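Sarcosine oxidase (Pyrococcus horikoshii, PDB 1Y56) probably serves as the catalytic FAD-binding beta subunit of an L-proline dehydrogenase complex, oxidising L-proline with its bound flavin. Local coordinates at residues G13-T19 with T152-A156; E23-R27 with E346-I352; D57-V63 with K358-Y364; G195-A200 with N325-A331. The contacts are given in a common frame with arbitrary orientation. Residues are numbered along the deposited sequence.

Contact 1. Residues G13-T19 with T152-A156; sequences GGIVGVT and TTAFA. With FAD (flavin-adenine dinucleotide), chain I.
Gly13 and Gly14 form the turn that leads into helix 15-26, and Gly14 sits at its N-cap position. Gly13 N is hydrogen-bonded to the Glu35 carboxylate, while Gly14 C lies 4.0 Å from Thr152 CG2. The lack of a side chain at Gly14 matters, since a CB there would run into FAD O2A. Ile15 opens the first turn; its CA is 5.2 Å from that of Thr152, and a t, p rotamer carries CD1 to 3.3 Å from Thr152 OG1 and 4.2 Å from Phe155 CD2. The approach of Ile15 CD1 is van der Waals packing; Thr152 OG1 is hydrogen-bonded to Pro148 O of its own helix. Val16 faces away from 152-156, and its N donates to FAD O2P (3.1 Å). Gly12, Gly14 and Gly17 fit the GxGxxG pattern of a Rossmann-type dinucleotide fold, in which the helix N terminus meets the pyrophosphate. On the flank facing away from Val16, segments 15-19 and 152-156 run nearly parallel, their axes 9.1 Å apart at a crossing angle of 19°. Val18 points directly across: its CG2 reaches Thr152 O at 3.7 Å, Phe155 CB at 3.8 Å and Ala156 N at 4.1 Å. One turn after Ile15, Thr19 places OG1 over one face of the Phe155 ring, 4.5 Å from CE1; Phe155, in the m rotamer, also meets the rings of His22, Tyr74 and Phe80.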
# COMPACT_ATOMS: atom_id res chain seq x y z
N GLY B 13 -25.65 -5.92 35.70
CA GLY B 13 -26.94 -5.24 35.63
C GLY B 13 -27.95 -5.97 34.76
O GLY B 13 -28.63 -5.37 33.94
N GLY B 14 -28.02 -7.28 34.93
CA GLY B 14 -29.06 -8.07 34.28
C GLY B 14 -30.22 -8.21 35.24
O GLY B 14 -30.23 -7.58 36.32
N ILE B 15 -31.19 -9.04 34.87
CA ILE B 15 -32.38 -9.20 35.68
C ILE B 15 -32.00 -9.44 37.15
O ILE B 15 -32.54 -8.80 38.04
CB ILE B 15 -33.36 -10.28 35.11
CG1 ILE B 15 -34.72 -10.26 35.82
CG2 ILE B 15 -32.73 -11.67 35.15
CD1 ILE B 15 -35.38 -8.88 35.92
N VAL B 16 -31.03 -10.32 37.38
CA VAL B 16 -30.64 -10.64 38.75
C VAL B 16 -29.98 -9.46 39.47
O VAL B 16 -30.38 -9.08 40.58
CB VAL B 16 -29.77 -11.90 38.80
CG1 VAL B 16 -29.33 -12.20 40.23
CG2 VAL B 16 -30.56 -13.07 38.24
N GLY B 17 -28.99 -8.86 38.81
CA GLY B 17 -28.28 -7.73 39.38
C GLY B 17 -29.21 -6.59 39.76
O GLY B 17 -29.13 -6.09 40.88
N VAL B 18 -30.10 -6.19 38.84
CA VAL B 18 -30.95 -5.01 39.07
C VAL B 18 -32.05 -5.32 40.09
O VAL B 18 -32.46 -4.44 40.86
CB VAL B 18 -31.54 -4.36 37.76
CG1 VAL B 18 -30.61 -4.56 36.61
CG2 VAL B 18 -32.92 -4.89 37.42
N THR B 19 -32.50 -6.57 40.10
CA THR B 19 -33.57 -6.99 40.97
C THR B 19 -33.09 -6.99 42.42
O THR B 19 -33.85 -6.69 43.33
CB THR B 19 -34.12 -8.36 40.53
OG1 THR B 19 -35.49 -8.47 40.91
CG2 THR B 19 -33.32 -9.52 41.10
N THR B 152 -36.85 -5.95 33.27
CA THR B 152 -35.58 -5.50 33.83
C THR B 152 -35.52 -3.98 33.84
O THR B 152 -35.17 -3.38 34.85
CB THR B 152 -34.38 -6.12 33.08
OG1 THR B 152 -34.51 -7.54 33.08
CG2 THR B 152 -33.08 -5.76 33.76
N THR B 153 -35.87 -3.36 32.71
CA THR B 153 -35.85 -1.90 32.57
C THR B 153 -36.77 -1.25 33.60
O THR B 153 -36.43 -0.19 34.16
CB THR B 153 -36.25 -1.48 31.14
OG1 THR B 153 -35.36 -2.08 30.21
CG2 THR B 153 -36.18 0.02 30.98
N ALA B 154 -37.91 -1.89 33.85
CA ALA B 154 -38.89 -1.44 34.84
C ALA B 154 -38.29 -1.44 36.24
O ALA B 154 -38.17 -0.38 36.88
CB ALA B 154 -40.15 -2.29 34.77
N PHE B 155 -37.86 -2.61 36.71
CA PHE B 155 -37.15 -2.71 37.99
C PHE B 155 -35.99 -1.74 38.04
O PHE B 155 -35.71 -1.18 39.08
CB PHE B 155 -36.61 -4.13 38.20
CG PHE B 155 -37.63 -5.12 38.66
CD1 PHE B 155 -38.21 -5.00 39.91
CD2 PHE B 155 -37.98 -6.19 37.85
CE1 PHE B 155 -39.16 -5.93 40.35
CE2 PHE B 155 -38.91 -7.14 38.26
CZ PHE B 155 -39.51 -7.01 39.51
N ALA B 156 -35.31 -1.55 36.92
CA ALA B 156 -34.20 -0.62 36.84
C ALA B 156 -34.60 0.82 37.20
O ALA B 156 -34.00 1.41 38.11
CB ALA B 156 -33.55 -0.69 35.46
PA FAD I . -27.05 -11.72 32.92
O1A FAD I . -26.05 -12.29 31.96
O2A FAD I . -28.39 -11.29 32.38
O5B FAD I . -26.36 -10.53 33.74
C5B FAD I . -24.97 -10.55 34.04
C4B FAD I . -24.43 -9.19 33.64
O4B FAD I . -23.14 -9.02 34.23
C3B FAD I . -24.25 -9.04 32.13
O3B FAD I . -25.14 -8.02 31.65
C2B FAD I . -22.79 -8.65 31.95
O2B FAD I . -22.58 -7.54 31.10
C1B FAD I . -22.37 -8.23 33.33
N9A FAD I . -20.92 -8.39 33.54
C8A FAD I . -20.15 -9.45 33.24
N7A FAD I . -18.87 -9.16 33.57
C5A FAD I . -18.85 -7.91 34.07
C6A FAD I . -17.85 -7.08 34.58
N6A FAD I . -16.57 -7.51 34.64
N1A FAD I . -18.18 -5.85 35.02
C2A FAD I . -19.45 -5.40 34.98
N3A FAD I . -20.43 -6.17 34.49
C4A FAD I . -20.15 -7.43 34.05
N1 FAD I . -34.57 -18.04 32.39
C2 FAD I . -35.84 -18.14 32.82
O2 FAD I . -36.08 -17.98 34.03
N3 FAD I . -36.86 -18.41 31.98
C4 FAD I . -36.68 -18.59 30.66
O4 FAD I . -37.65 -18.83 29.90
C4X FAD I . -35.40 -18.51 30.14
N5 FAD I . -35.13 -18.68 28.82
C5X FAD I . -33.85 -18.59 28.36
C6 FAD I . -33.62 -18.77 26.99
C7 FAD I . -32.32 -18.67 26.47
C7M FAD I . -32.08 -18.87 24.99
C8 FAD I . -31.26 -18.39 27.35
C8M FAD I . -29.87 -18.28 26.86
C9 FAD I . -31.49 -18.21 28.71
C9A FAD I . -32.78 -18.30 29.23
N10 FAD I . -32.97 -18.12 30.55
C10 FAD I . -34.28 -18.22 31.09
C1' FAD I . -31.84 -17.86 31.43
C2' FAD I . -31.84 -16.42 31.90
O2' FAD I . -31.56 -15.61 30.77
C3' FAD I . -30.74 -16.25 32.91
O3' FAD I . -30.91 -17.20 33.97
C4' FAD I . -30.77 -14.84 33.47
O4' FAD I . -30.64 -13.86 32.43
C5' FAD I . -29.65 -14.64 34.48
O5' FAD I . -29.65 -13.25 34.76
P FAD I . -28.32 -12.60 35.33
O1P FAD I . -27.82 -13.51 36.42
O2P FAD I . -28.63 -11.15 35.60
O3P FAD I . -27.32 -12.80 34.09

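Contact 2. Residues E23-R27 with E346-I352; sequences ELAKR and EMVAELI
This is a helix-helix contact with an apolar centre and a charged margin, joining the C-terminal end of helix 15-26 to helix 337-354 beside the nucleotide-binding sheet. Residues 23-26 are helical and Arg27 leaves the helix; 346-352 is helical throughout. Glu23 CA lies 6.1 Å from Glu346 CA, and Leu24 CA 5.4 Å from Ala349 CA. The small Ala349 permits this approach: its CB points at the facing segment, 3.8 Å from Glu23 CB and 3.9 Å from Arg27 CD. Leu24, in the m, t rotamer, sets CD2 4.0 Å from Ala349 CA and 4.0 Å from Ile352 CG2; both Leu24 and Ile352 also touch Ile8 of strand 8-11, so the pair closes over the sheet. Glu23 (m, m) folds its chain so that CG is 3.6 Å from Glu346 N. Arg27, m at chi1 and extended through chi2 and chi3, lays one face of its guanidinium over Ala349 CB. Its NH2 makes a salt bridge to Glu23 OE1 (2.7 Å) and its NH1 a long one to Glu350 OE2 (3.8 Å). Glu346 turns its carboxylate to Arg66, and Glu350 OE1 accepts from Lys358 N. Arg27 thus balances the acid four residues earlier in its own segment at short range and one on the neighbouring helix more loosely, so the ionic link between the helices is weaker than that within the first segment.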
# COMPACT_ATOMS: atom_id res chain seq x y z
N GLU B 23 -34.33 -4.37 45.54
CA GLU B 23 -34.73 -4.68 46.91
C GLU B 23 -33.92 -3.90 47.94
O GLU B 23 -34.47 -3.37 48.89
CB GLU B 23 -34.64 -6.18 47.20
CG GLU B 23 -35.68 -7.04 46.51
CD GLU B 23 -37.12 -6.81 46.99
OE1 GLU B 23 -37.37 -5.93 47.85
OE2 GLU B 23 -38.01 -7.53 46.48
N LEU B 24 -32.61 -3.84 47.75
CA LEU B 24 -31.75 -3.16 48.69
C LEU B 24 -32.13 -1.68 48.80
O LEU B 24 -32.18 -1.13 49.91
CB LEU B 24 -30.28 -3.30 48.29
CG LEU B 24 -29.60 -4.65 48.52
CD1 LEU B 24 -28.39 -4.78 47.63
CD2 LEU B 24 -29.23 -4.88 49.99
N ALA B 25 -32.41 -1.07 47.65
CA ALA B 25 -32.69 0.36 47.58
C ALA B 25 -34.04 0.73 48.18
O ALA B 25 -34.15 1.72 48.90
CB ALA B 25 -32.60 0.84 46.15
N LYS B 26 -35.07 -0.07 47.91
CA LYS B 26 -36.38 0.20 48.49
C LYS B 26 -36.38 -0.11 49.98
O LYS B 26 -37.26 0.33 50.70
CB LYS B 26 -37.52 -0.51 47.75
CG LYS B 26 -37.69 -1.98 48.06
CD LYS B 26 -39.14 -2.34 48.46
CE LYS B 26 -40.13 -2.25 47.29
NZ LYS B 26 -41.53 -2.56 47.73
N ARG B 27 -35.38 -0.87 50.43
CA ARG B 27 -35.20 -1.17 51.84
C ARG B 27 -34.40 -0.08 52.56
O ARG B 27 -34.07 -0.22 53.74
CB ARG B 27 -34.51 -2.52 52.02
CG ARG B 27 -35.43 -3.73 51.99
CD ARG B 27 -34.63 -5.00 52.02
NE ARG B 27 -35.40 -6.17 52.40
CZ ARG B 27 -36.28 -6.78 51.60
NH1 ARG B 27 -36.93 -7.87 52.03
NH2 ARG B 27 -36.52 -6.31 50.38
N GLU B 346 -34.96 -10.51 46.90
CA GLU B 346 -35.42 -10.58 48.28
C GLU B 346 -34.44 -11.33 49.20
O GLU B 346 -34.05 -10.80 50.24
CB GLU B 346 -36.81 -11.21 48.34
CG GLU B 346 -37.60 -10.92 49.60
CD GLU B 346 -39.01 -11.51 49.55
OE1 GLU B 346 -39.96 -10.72 49.29
OE2 GLU B 346 -39.15 -12.75 49.74
N MET B 347 -34.04 -12.54 48.82
CA MET B 347 -33.10 -13.34 49.62
C MET B 347 -31.76 -12.63 49.87
O MET B 347 -31.33 -12.54 51.02
CB MET B 347 -32.82 -14.67 48.94
CG MET B 347 -33.86 -15.73 49.15
SD MET B 347 -33.59 -17.06 47.96
CE MET B 347 -34.15 -18.45 48.91
N VAL B 348 -31.12 -12.16 48.81
CA VAL B 348 -29.81 -11.51 48.90
C VAL B 348 -29.92 -10.27 49.77
O VAL B 348 -29.09 -10.07 50.65
CB VAL B 348 -29.21 -11.18 47.50
CG1 VAL B 348 -27.97 -10.29 47.61
CG2 VAL B 348 -28.89 -12.45 46.73
N ALA B 349 -30.95 -9.45 49.55
CA ALA B 349 -31.21 -8.28 50.39
C ALA B 349 -31.21 -8.66 51.87
O ALA B 349 -30.45 -8.10 52.66
CB ALA B 349 -32.52 -7.62 50.01
N GLU B 350 -32.03 -9.64 52.23
CA GLU B 350 -32.13 -10.14 53.59
C GLU B 350 -30.81 -10.67 54.15
O GLU B 350 -30.49 -10.43 55.31
CB GLU B 350 -33.21 -11.20 53.70
CG GLU B 350 -34.63 -10.64 53.67
CD GLU B 350 -35.70 -11.73 53.62
OE1 GLU B 350 -35.36 -12.93 53.73
OE2 GLU B 350 -36.89 -11.37 53.47
N LEU B 351 -30.06 -11.40 53.33
CA LEU B 351 -28.73 -11.82 53.74
C LEU B 351 -27.89 -10.61 54.13
O LEU B 351 -27.43 -10.52 55.26
CB LEU B 351 -28.05 -12.63 52.64
CG LEU B 351 -28.34 -14.13 52.59
CD1 LEU B 351 -27.67 -14.76 51.39
CD2 LEU B 351 -27.89 -14.83 53.86
N ILE B 352 -27.73 -9.67 53.20
CA ILE B 352 -26.94 -8.45 53.43
C ILE B 352 -27.40 -7.76 54.70
O ILE B 352 -26.60 -7.23 55.46
CB ILE B 352 -27.16 -7.42 52.27
CG1 ILE B 352 -26.83 -8.00 50.89
CG2 ILE B 352 -26.45 -6.07 52.58
CD1 ILE B 352 -25.41 -8.37 50.66

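Contact 3. Residues D57-V63 with K358-Y364; sequences DEANVRV and KLPVEWY
Ala59 CB makes an off-centre CH-pi contact with the five-membered ring of Trp363, 4.0 Å from its centroid and 30° off the normal. The same methyl touches Trp363 CB at 3.6 Å and Pro360 CG at 3.7 Å; Ala59 and Pro360 have their CA atoms 5.7 Å apart. Residues 58-63 are helical, whereas 358-364 is a loop with an inverse gamma turn centred on Pro360 (phi/psi -78/65) and a 3-10 turn at 361-363. Asp57 is the N-cap: in the p rotamer its OD1 accepts from Asn60 N (3.2 Å) and its OD2 from Asn60 ND2 (2.9 Å). Asn60 (m) then offers OD1 to Tyr364 OH, which donates at 2.6 Å. One turn on, Val63 (t) puts CG2 3.6 Å from Tyr364 OH at the ring's edge, and Leu359 (m, m) brings CD1 to 3.8 Å from Val63 CA. Arg62 NH1 bridges to Glu58 OE2 (3.0 Å), and one guanidinium face lies over Pro360 CD, with NH2 at 3.7 Å. Met347 of helix 337-354 packs behind Val63 and Leu359. The arrangement is a side-chain-capped helix N terminus packed against the loop that follows helix 337-354 in this FAD-dependent oxidoreductase fold.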
# COMPACT_ATOMS: atom_id res chain seq x y z
N ASP B 57 -38.27 -30.10 44.04
CA ASP B 57 -37.71 -30.13 45.37
C ASP B 57 -38.27 -28.94 46.12
O ASP B 57 -38.69 -27.95 45.53
CB ASP B 57 -36.20 -30.04 45.30
CG ASP B 57 -35.73 -28.85 44.49
OD1 ASP B 57 -35.41 -27.81 45.14
OD2 ASP B 57 -35.73 -28.94 43.23
N GLU B 58 -38.26 -29.05 47.44
CA GLU B 58 -38.95 -28.10 48.27
C GLU B 58 -38.45 -26.68 48.08
O GLU B 58 -39.25 -25.79 47.81
CB GLU B 58 -38.85 -28.55 49.72
CG GLU B 58 -39.06 -27.46 50.73
CD GLU B 58 -39.12 -28.00 52.12
OE1 GLU B 58 -38.87 -29.22 52.28
OE2 GLU B 58 -39.44 -27.22 53.05
N ALA B 59 -37.15 -26.47 48.19
CA ALA B 59 -36.59 -25.12 48.18
C ALA B 59 -37.00 -24.35 46.93
O ALA B 59 -37.54 -23.25 47.02
CB ALA B 59 -35.07 -25.15 48.34
N ASN B 60 -36.75 -24.95 45.76
CA ASN B 60 -37.05 -24.30 44.49
C ASN B 60 -38.54 -23.98 44.34
O ASN B 60 -38.91 -22.95 43.78
CB ASN B 60 -36.60 -25.17 43.31
CG ASN B 60 -35.10 -25.16 43.10
OD1 ASN B 60 -34.46 -24.11 43.10
ND2 ASN B 60 -34.53 -26.33 42.90
N VAL B 61 -39.38 -24.88 44.85
CA VAL B 61 -40.82 -24.71 44.76
C VAL B 61 -41.27 -23.56 45.65
O VAL B 61 -42.12 -22.75 45.24
CB VAL B 61 -41.55 -26.02 45.09
CG1 VAL B 61 -43.01 -25.76 45.43
CG2 VAL B 61 -41.42 -27.00 43.93
N ARG B 62 -40.70 -23.47 46.86
CA ARG B 62 -41.03 -22.38 47.77
C ARG B 62 -40.53 -21.04 47.22
O ARG B 62 -41.27 -20.06 47.21
CB ARG B 62 -40.46 -22.61 49.18
CG ARG B 62 -40.56 -24.04 49.71
CD ARG B 62 -41.13 -24.10 51.11
NE ARG B 62 -40.70 -22.98 51.95
CZ ARG B 62 -39.78 -23.08 52.91
NH1 ARG B 62 -39.18 -24.24 53.16
NH2 ARG B 62 -39.44 -22.00 53.61
N VAL B 63 -39.28 -21.02 46.76
CA VAL B 63 -38.70 -19.84 46.15
C VAL B 63 -39.53 -19.33 44.95
O VAL B 63 -39.81 -18.14 44.83
CB VAL B 63 -37.24 -20.08 45.76
CG1 VAL B 63 -36.67 -18.92 44.96
CG2 VAL B 63 -36.40 -20.33 46.99
N LYS B 358 -36.07 -15.50 55.07
CA LYS B 358 -37.33 -16.23 55.20
C LYS B 358 -37.27 -17.56 54.42
O LYS B 358 -37.39 -18.64 55.02
CB LYS B 358 -38.50 -15.33 54.75
CG LYS B 358 -39.80 -15.46 55.55
CD LYS B 358 -40.82 -16.38 54.85
CE LYS B 358 -42.27 -16.15 55.36
NZ LYS B 358 -42.70 -14.71 55.27
N LEU B 359 -37.04 -17.47 53.10
CA LEU B 359 -36.89 -18.64 52.20
C LEU B 359 -35.65 -19.51 52.52
O LEU B 359 -34.73 -19.05 53.19
CB LEU B 359 -36.82 -18.18 50.74
CG LEU B 359 -37.95 -17.69 49.81
CD1 LEU B 359 -39.16 -18.66 49.70
CD2 LEU B 359 -38.39 -16.27 50.15
N PRO B 360 -35.64 -20.76 52.02
CA PRO B 360 -34.54 -21.71 52.21
C PRO B 360 -33.32 -21.46 51.31
O PRO B 360 -32.99 -22.30 50.46
CB PRO B 360 -35.19 -23.05 51.85
CG PRO B 360 -36.18 -22.70 50.84
CD PRO B 360 -36.73 -21.37 51.24
N VAL B 361 -32.65 -20.33 51.51
CA VAL B 361 -31.50 -19.93 50.70
C VAL B 361 -30.33 -20.92 50.78
O VAL B 361 -29.53 -21.00 49.85
CB VAL B 361 -31.02 -18.48 51.04
CG1 VAL B 361 -30.32 -18.42 52.37
CG2 VAL B 361 -30.13 -17.90 49.95
N GLU B 362 -30.26 -21.70 51.86
CA GLU B 362 -29.13 -22.61 52.06
C GLU B 362 -29.05 -23.77 51.04
O GLU B 362 -27.99 -24.37 50.87
CB GLU B 362 -29.02 -23.10 53.52
CG GLU B 362 -30.22 -23.88 54.06
CD GLU B 362 -31.44 -22.99 54.37
OE1 GLU B 362 -32.57 -23.56 54.43
OE2 GLU B 362 -31.29 -21.75 54.53
N TRP B 363 -30.14 -24.05 50.35
CA TRP B 363 -30.14 -25.02 49.24
C TRP B 363 -29.12 -24.62 48.17
O TRP B 363 -28.51 -25.49 47.54
CB TRP B 363 -31.53 -25.10 48.62
CG TRP B 363 -31.71 -26.18 47.59
CD1 TRP B 363 -31.80 -26.01 46.23
CD2 TRP B 363 -31.86 -27.59 47.82
NE1 TRP B 363 -31.98 -27.22 45.61
CE2 TRP B 363 -32.02 -28.21 46.56
CE3 TRP B 363 -31.87 -28.39 48.97
CZ2 TRP B 363 -32.18 -29.59 46.41
CZ3 TRP B 363 -32.03 -29.77 48.82
CH2 TRP B 363 -32.18 -30.35 47.56
N TYR B 364 -28.94 -23.31 48.00
CA TYR B 364 -28.06 -22.73 46.99
C TYR B 364 -26.69 -22.38 47.56
O TYR B 364 -26.02 -21.46 47.08
CB TYR B 364 -28.72 -21.48 46.36
CG TYR B 364 -30.17 -21.70 45.99
CD1 TYR B 364 -31.20 -21.10 46.73
CD2 TYR B 364 -30.52 -22.53 44.94
CE1 TYR B 364 -32.54 -21.31 46.40
CE2 TYR B 364 -31.86 -22.76 44.60
CZ TYR B 364 -32.86 -22.15 45.33
OH TYR B 364 -34.17 -22.39 44.98

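Contact 4. Residues G195-A200 with N325-A331; sequences GIVVNA and NDYYIAA
Segments 195-200 and 325-331 pair as parallel strands, with axes 4.6 Å apart at a crossing angle of -19°. Val197 is in register with Tyr327, Val198 with Tyr328 and Asn199 with Ile329. Four backbone hydrogen bonds make the ladder: Val197 N to Asp326 O (2.8 Å), Tyr328 N to Val197 O (2.9 Å), Asn199 N to Tyr328 O (2.9 Å) and Ala330 N to Asn199 O (3.0 Å). Val197 and Asn199 thus use both N and O on this side, whereas Ile196, Val198 and Ala200 have backbone bonds to Val9 and Ile11 on the other. Strand 196-199 is therefore an inner strand, between 8-11 and 327-331, in the parallel part of the Rossmann-type sheet. CA-H...O contacts supplement the ladder, from Ile196 CA to Asp326 O (3.3 Å) and Tyr327 CA to Val197 O (3.5 Å). Asp326 enters the strand with positive phi (96/42). On the sheet face of Val197, Asn199, Tyr327 and Ile329, the t rotamer of Tyr327 swings its ring edge to Val197, CD1 to CG2 3.4 Å, and its OH is hydrogen-bonded to Asn209 OD1 of helix 205-212. On the face of Val198 and Tyr328, Tyr328 (m) sets CB 4.0 Å from Val198 CG2 and CE1 3.8 Å from Ile196 CG2, packed against Ile352 of helix 337-354. Beyond the last bridge, Ala200 touches FAD.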
# COMPACT_ATOMS: atom_id res chain seq x y z
N GLY B 195 -17.29 -1.81 51.08
CA GLY B 195 -16.92 -2.94 51.92
C GLY B 195 -17.74 -4.18 51.60
O GLY B 195 -17.36 -5.28 51.99
N ILE B 196 -18.84 -3.99 50.88
CA ILE B 196 -19.77 -5.07 50.53
C ILE B 196 -19.97 -5.15 49.01
O ILE B 196 -20.45 -4.18 48.39
CB ILE B 196 -21.15 -4.84 51.17
CG1 ILE B 196 -21.02 -4.64 52.69
CG2 ILE B 196 -22.12 -5.97 50.81
CD1 ILE B 196 -22.22 -3.91 53.31
N VAL B 197 -19.63 -6.29 48.41
CA VAL B 197 -19.88 -6.49 46.98
C VAL B 197 -20.69 -7.76 46.68
O VAL B 197 -20.55 -8.77 47.39
CB VAL B 197 -18.59 -6.44 46.09
CG1 VAL B 197 -17.52 -5.55 46.70
CG2 VAL B 197 -18.03 -7.80 45.84
N VAL B 198 -21.53 -7.68 45.65
CA VAL B 198 -22.33 -8.82 45.19
C VAL B 198 -21.99 -9.18 43.76
O VAL B 198 -22.13 -8.35 42.86
CB VAL B 198 -23.85 -8.56 45.28
CG1 VAL B 198 -24.63 -9.74 44.69
CG2 VAL B 198 -24.27 -8.32 46.72
N ASN B 199 -21.56 -10.43 43.55
CA ASN B 199 -21.26 -10.94 42.22
C ASN B 199 -22.51 -11.51 41.54
O ASN B 199 -22.95 -12.63 41.85
CB ASN B 199 -20.15 -11.99 42.30
CG ASN B 199 -19.81 -12.62 40.96
OD1 ASN B 199 -19.25 -13.71 40.91
ND2 ASN B 199 -20.13 -11.93 39.87
N ALA B 200 -23.08 -10.73 40.61
CA ALA B 200 -24.23 -11.18 39.84
C ALA B 200 -23.94 -11.08 38.35
O ALA B 200 -24.54 -10.28 37.62
CB ALA B 200 -25.46 -10.38 40.21
N ASN B 325 -14.23 -10.48 53.07
CA ASN B 325 -15.17 -9.75 53.90
C ASN B 325 -16.12 -8.81 53.20
O ASN B 325 -15.82 -7.65 52.86
CB ASN B 325 -14.59 -9.23 55.20
CG ASN B 325 -14.78 -10.22 56.32
OD1 ASN B 325 -14.29 -11.35 56.25
ND2 ASN B 325 -15.55 -9.83 57.34
N ASP B 326 -17.28 -9.45 52.99
CA ASP B 326 -18.55 -8.95 52.48
C ASP B 326 -18.69 -9.20 50.99
O ASP B 326 -19.17 -8.35 50.22
CB ASP B 326 -18.84 -7.53 52.95
CG ASP B 326 -18.58 -7.35 54.46
OD1 ASP B 326 -18.89 -8.29 55.25
OD2 ASP B 326 -18.05 -6.28 54.85
N TYR B 327 -18.27 -10.40 50.60
CA TYR B 327 -18.42 -10.89 49.25
C TYR B 327 -19.62 -11.82 49.20
O TYR B 327 -19.73 -12.73 50.02
CB TYR B 327 -17.17 -11.64 48.81
CG TYR B 327 -17.14 -11.98 47.34
CD1 TYR B 327 -17.00 -10.99 46.38
CD2 TYR B 327 -17.22 -13.30 46.90
CE1 TYR B 327 -16.96 -11.28 45.02
CE2 TYR B 327 -17.18 -13.61 45.53
CZ TYR B 327 -17.05 -12.59 44.60
OH TYR B 327 -17.00 -12.85 43.24
N TYR B 328 -20.51 -11.57 48.25
CA TYR B 328 -21.66 -12.44 48.04
C TYR B 328 -21.71 -12.90 46.61
O TYR B 328 -21.16 -12.27 45.71
CB TYR B 328 -22.96 -11.73 48.39
CG TYR B 328 -23.08 -11.27 49.82
CD1 TYR B 328 -22.43 -10.12 50.25
CD2 TYR B 328 -23.84 -11.98 50.73
CE1 TYR B 328 -22.54 -9.69 51.55
CE2 TYR B 328 -23.97 -11.56 52.04
CZ TYR B 328 -23.32 -10.41 52.45
OH TYR B 328 -23.44 -9.97 53.76
N ILE B 329 -22.39 -14.02 46.40
CA ILE B 329 -22.55 -14.52 45.06
C ILE B 329 -24.03 -14.86 44.84
O ILE B 329 -24.69 -15.41 45.72
CB ILE B 329 -21.58 -15.72 44.77
CG1 ILE B 329 -21.51 -16.02 43.26
CG2 ILE B 329 -21.96 -16.94 45.60
CD1 ILE B 329 -20.35 -16.90 42.84
N ALA B 330 -24.53 -14.48 43.66
CA ALA B 330 -25.83 -14.90 43.16
C ALA B 330 -25.68 -15.18 41.66
O ALA B 330 -25.98 -14.31 40.84
CB ALA B 330 -26.86 -13.83 43.39
N ALA B 331 -25.21 -16.38 41.32
CA ALA B 331 -24.85 -16.70 39.94
C ALA B 331 -24.94 -18.20 39.62
O ALA B 331 -24.80 -19.04 40.51
CB ALA B 331 -23.44 -16.20 39.65

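From the N terminus, helix 15-26 takes part in two closures: its start meets helix 148-161 in contact 1, and its end waits for helix 337-354 in contact 2. Helix 58-78 begins between the segments of contact 1, and its partner loop comes only near the C terminus, so contacts 1, 2 and 3 all cross one another. Contact 4 opens after contact 1 has closed and lies wholly within the spans of contacts 2 and 3. Strand 327-331 leads on into helix 337-354, where Ile352 packs on Tyr328 and joins contacts 2 and 4. Met347 links contact 2 to Val63 and Leu359 of contact 3, while Val16 and Gly17 touch Ala200, tying contact 1 to contact 4.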